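Local structure of phosphonate monoester hydrolase (Ruegeria pomeroyi, 4UPK) at residues A[261-266]-A[305-310]. The protein is an enzyme of the sulfatase family, within the alkaline phosphatase clan. Sequence-based numbering, arbitrary orientation.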
loop_
_atom_site.group_PDB
_atom_site.type_symbol
_atom_site.label_atom_id
_atom_site.label_comp_id
_atom_site.label_asym_id
_atom_site.label_seq_id
_atom_site.Cartn_x
_atom_site.Cartn_y
_atom_site.Cartn_z
ATOM N N LEU A 261 -0.753 51.876 24.795
ATOM C CA LEU A 261 -1.551 50.714 24.485
ATOM C C LEU A 261 -2.471 50.364 25.659
ATOM O O LEU A 261 -2.110 50.627 26.816
ATOM C CB LEU A 261 -0.626 49.528 24.196
ATOM C CG LEU A 261 0.148 49.522 22.866
ATOM C CD1 LEU A 261 0.909 48.251 22.741
ATOM C CD2 LEU A 261 -0.784 49.639 21.662
ATOM N N PRO A 262 -3.649 49.747 25.415
ATOM C CA PRO A 262 -4.466 49.318 26.564
ATOM C C PRO A 262 -3.770 48.136 27.262
ATOM O O PRO A 262 -3.024 47.391 26.625
ATOM C CB PRO A 262 -5.796 48.880 25.927
ATOM C CG PRO A 262 -5.470 48.535 24.521
ATOM C CD PRO A 262 -4.248 49.325 24.122
ATOM N N LEU A 263 -3.977 47.998 28.572
ATOM C CA LEU A 263 -3.415 46.887 29.338
ATOM C C LEU A 263 -4.196 45.615 28.976
ATOM O O LEU A 263 -5.327 45.730 28.486
ATOM C CB LEU A 263 -3.501 47.168 30.863
ATOM C CG LEU A 263 -2.431 48.127 31.443
ATOM C CD1 LEU A 263 -2.820 48.572 32.850
ATOM C CD2 LEU A 263 -1.035 47.489 31.466
ATOM N N PRO A 264 -3.655 44.390 29.191
ATOM C CA PRO A 264 -4.458 43.189 28.890
ATOM C C PRO A 264 -5.707 43.089 29.769
ATOM O O PRO A 264 -5.750 43.672 30.859
ATOM C CB PRO A 264 -3.509 42.036 29.227
ATOM C CG PRO A 264 -2.148 42.634 29.270
ATOM C CD PRO A 264 -2.330 44.024 29.740
ATOM N N ALA A 265 -6.726 42.342 29.290
ATOM C CA ALA A 265 -7.947 42.051 30.044
ATOM C C ALA A 265 -7.566 40.914 30.997
ATOM O O ALA A 265 -7.141 39.848 30.552
ATOM C CB ALA A 265 -9.068 41.616 29.103
ATOM N N ARG A 266 -7.627 41.173 32.309
ATOM C CA ARG A 266 -7.194 40.200 33.322
ATOM C C ARG A 266 -7.758 40.526 34.689
ATOM O O ARG A 266 -8.149 41.671 34.937
ATOM C CB ARG A 266 -5.642 40.170 33.408
ATOM C CG ARG A 266 -5.060 41.555 33.732
ATOM C CD ARG A 266 -3.563 41.657 33.712
ATOM N NE ARG A 266 -3.185 43.029 34.025
ATOM C CZ ARG A 266 -1.950 43.516 33.974
ATOM N NH1 ARG A 266 -0.932 42.734 33.644
ATOM N NH2 ARG A 266 -1.722 44.780 34.269
ATOM N N THR A 305 7.123 45.444 30.683
ATOM C CA THR A 305 7.503 44.276 29.901
ATOM C C THR A 305 6.322 43.800 29.027
ATOM O O THR A 305 6.477 43.695 27.810
ATOM C CB THR A 305 8.008 43.180 30.848
ATOM O OG1 THR A 305 9.266 43.574 31.383
ATOM C CG2 THR A 305 8.101 41.801 30.193
ATOM N N ILE A 306 5.165 43.528 29.657
ATOM C CA ILE A 306 3.944 43.044 29.004
ATOM C C ILE A 306 3.521 43.939 27.841
ATOM O O ILE A 306 3.288 43.429 26.741
ATOM C CB ILE A 306 2.819 42.776 30.057
ATOM C CG1 ILE A 306 3.173 41.549 30.938
ATOM C CG2 ILE A 306 1.440 42.595 29.414
ATOM C CD1 ILE A 306 2.571 41.601 32.371
ATOM N N GLN A 307 3.498 45.269 28.058
ATOM C CA GLN A 307 3.114 46.256 27.042
ATOM C C GLN A 307 4.108 46.361 25.871
ATOM O O GLN A 307 3.704 46.628 24.737
ATOM C CB GLN A 307 2.800 47.621 27.680
ATOM C CG GLN A 307 1.604 47.606 28.644
ATOM C CD GLN A 307 0.286 47.282 27.998
ATOM O OE1 GLN A 307 -0.090 46.124 27.844
ATOM N NE2 GLN A 307 -0.475 48.297 27.645
ATOM N N THR A 308 5.398 46.114 26.152
ATOM C CA THR A 308 6.475 46.142 25.163
ATOM C C THR A 308 6.322 44.987 24.185
ATOM O O THR A 308 6.345 45.212 22.975
ATOM C CB THR A 308 7.850 46.254 25.851
ATOM O OG1 THR A 308 7.853 47.430 26.667
ATOM C CG2 THR A 308 8.982 46.338 24.866
ATOM N N LEU A 309 6.101 43.770 24.715
ATOM C CA LEU A 309 5.862 42.553 23.957
ATOM C C LEU A 309 4.625 42.734 23.083
ATOM O O LEU A 309 4.641 42.346 21.917
ATOM C CB LEU A 309 5.644 41.382 24.933
ATOM C CG LEU A 309 6.854 40.496 25.204
ATOM C CD1 LEU A 309 7.877 41.193 26.082
ATOM C CD2 LEU A 309 6.430 39.188 25.812
ATOM N N ARG A 310 3.561 43.343 23.648
ATOM C CA ARG A 310 2.293 43.657 22.997
ATOM C C ARG A 310 2.501 44.636 21.828
ATOM O O ARG A 310 1.973 44.385 20.744
ATOM C CB ARG A 310 1.279 44.175 24.034
ATOM C CG ARG A 310 0.650 43.047 24.832
ATOM C CD ARG A 310 -0.092 43.468 26.093
ATOM N NE ARG A 310 -1.296 44.276 25.847
ATOM C CZ ARG A 310 -2.507 43.784 25.590
ATOM N NH1 ARG A 310 -2.700 42.471 25.539
ATOM N NH2 ARG A 310 -3.537 44.604 25.386
HETATM O O HOH W 1 -6.570 44.827 26.420
#
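Gln307 and Arg310, one turn apart on a helix, converge on the carbonyl oxygen of Pro262 and illustrate how an irregular, proline-rich segment can be fixed by side chains gripping its backbone. Gln307 NE2 donates to Pro262 O at 2.9 Å in a nearly straight bond (166°), with the oxygen lying in the plane of the amide but NE2 above the carbonyl plane (71° out of it). Arg310 NH2 donates to the same atom at 3.1 Å, from the opposite face of the carbonyl plane, so the peptide oxygen is clasped between two donors. The Gln307 bend at chi2 (-64°) sets CD, and with it the amide, against the loop, where Leu263 CD2 packs 3.7 Å from Gln307 CD, the two side chains crossing at about a right angle.

Pro264 lies against Arg310 and Ile306, its ring crossing both side chains obliquely. Its N lies over the centre of the Arg310 guanidinium, 3.8 Å above the plane, while its CG meets Ile306 CG2 at 3.6 Å. A water bound to Leu263 O adds a weak link to Arg310 NH2, and Arg310 NH1 is hydrogen-bonded to Leu352 O. Arg266 stretches out from CG to NE, and Ile306 CD1 touches the edge of its guanidinium, 3.9 Å from NH1; Asp303 forms a salt bridge with NH2.

Leu261 CD1 lies against the backbone at Gln307 O and Arg310 C, and its side chain also touches Ala311 and Leu314. Within the sulfatase family region, the contact joins the loop following strand 234-239 of the mixed central sheet to the first turns of helix 303-333.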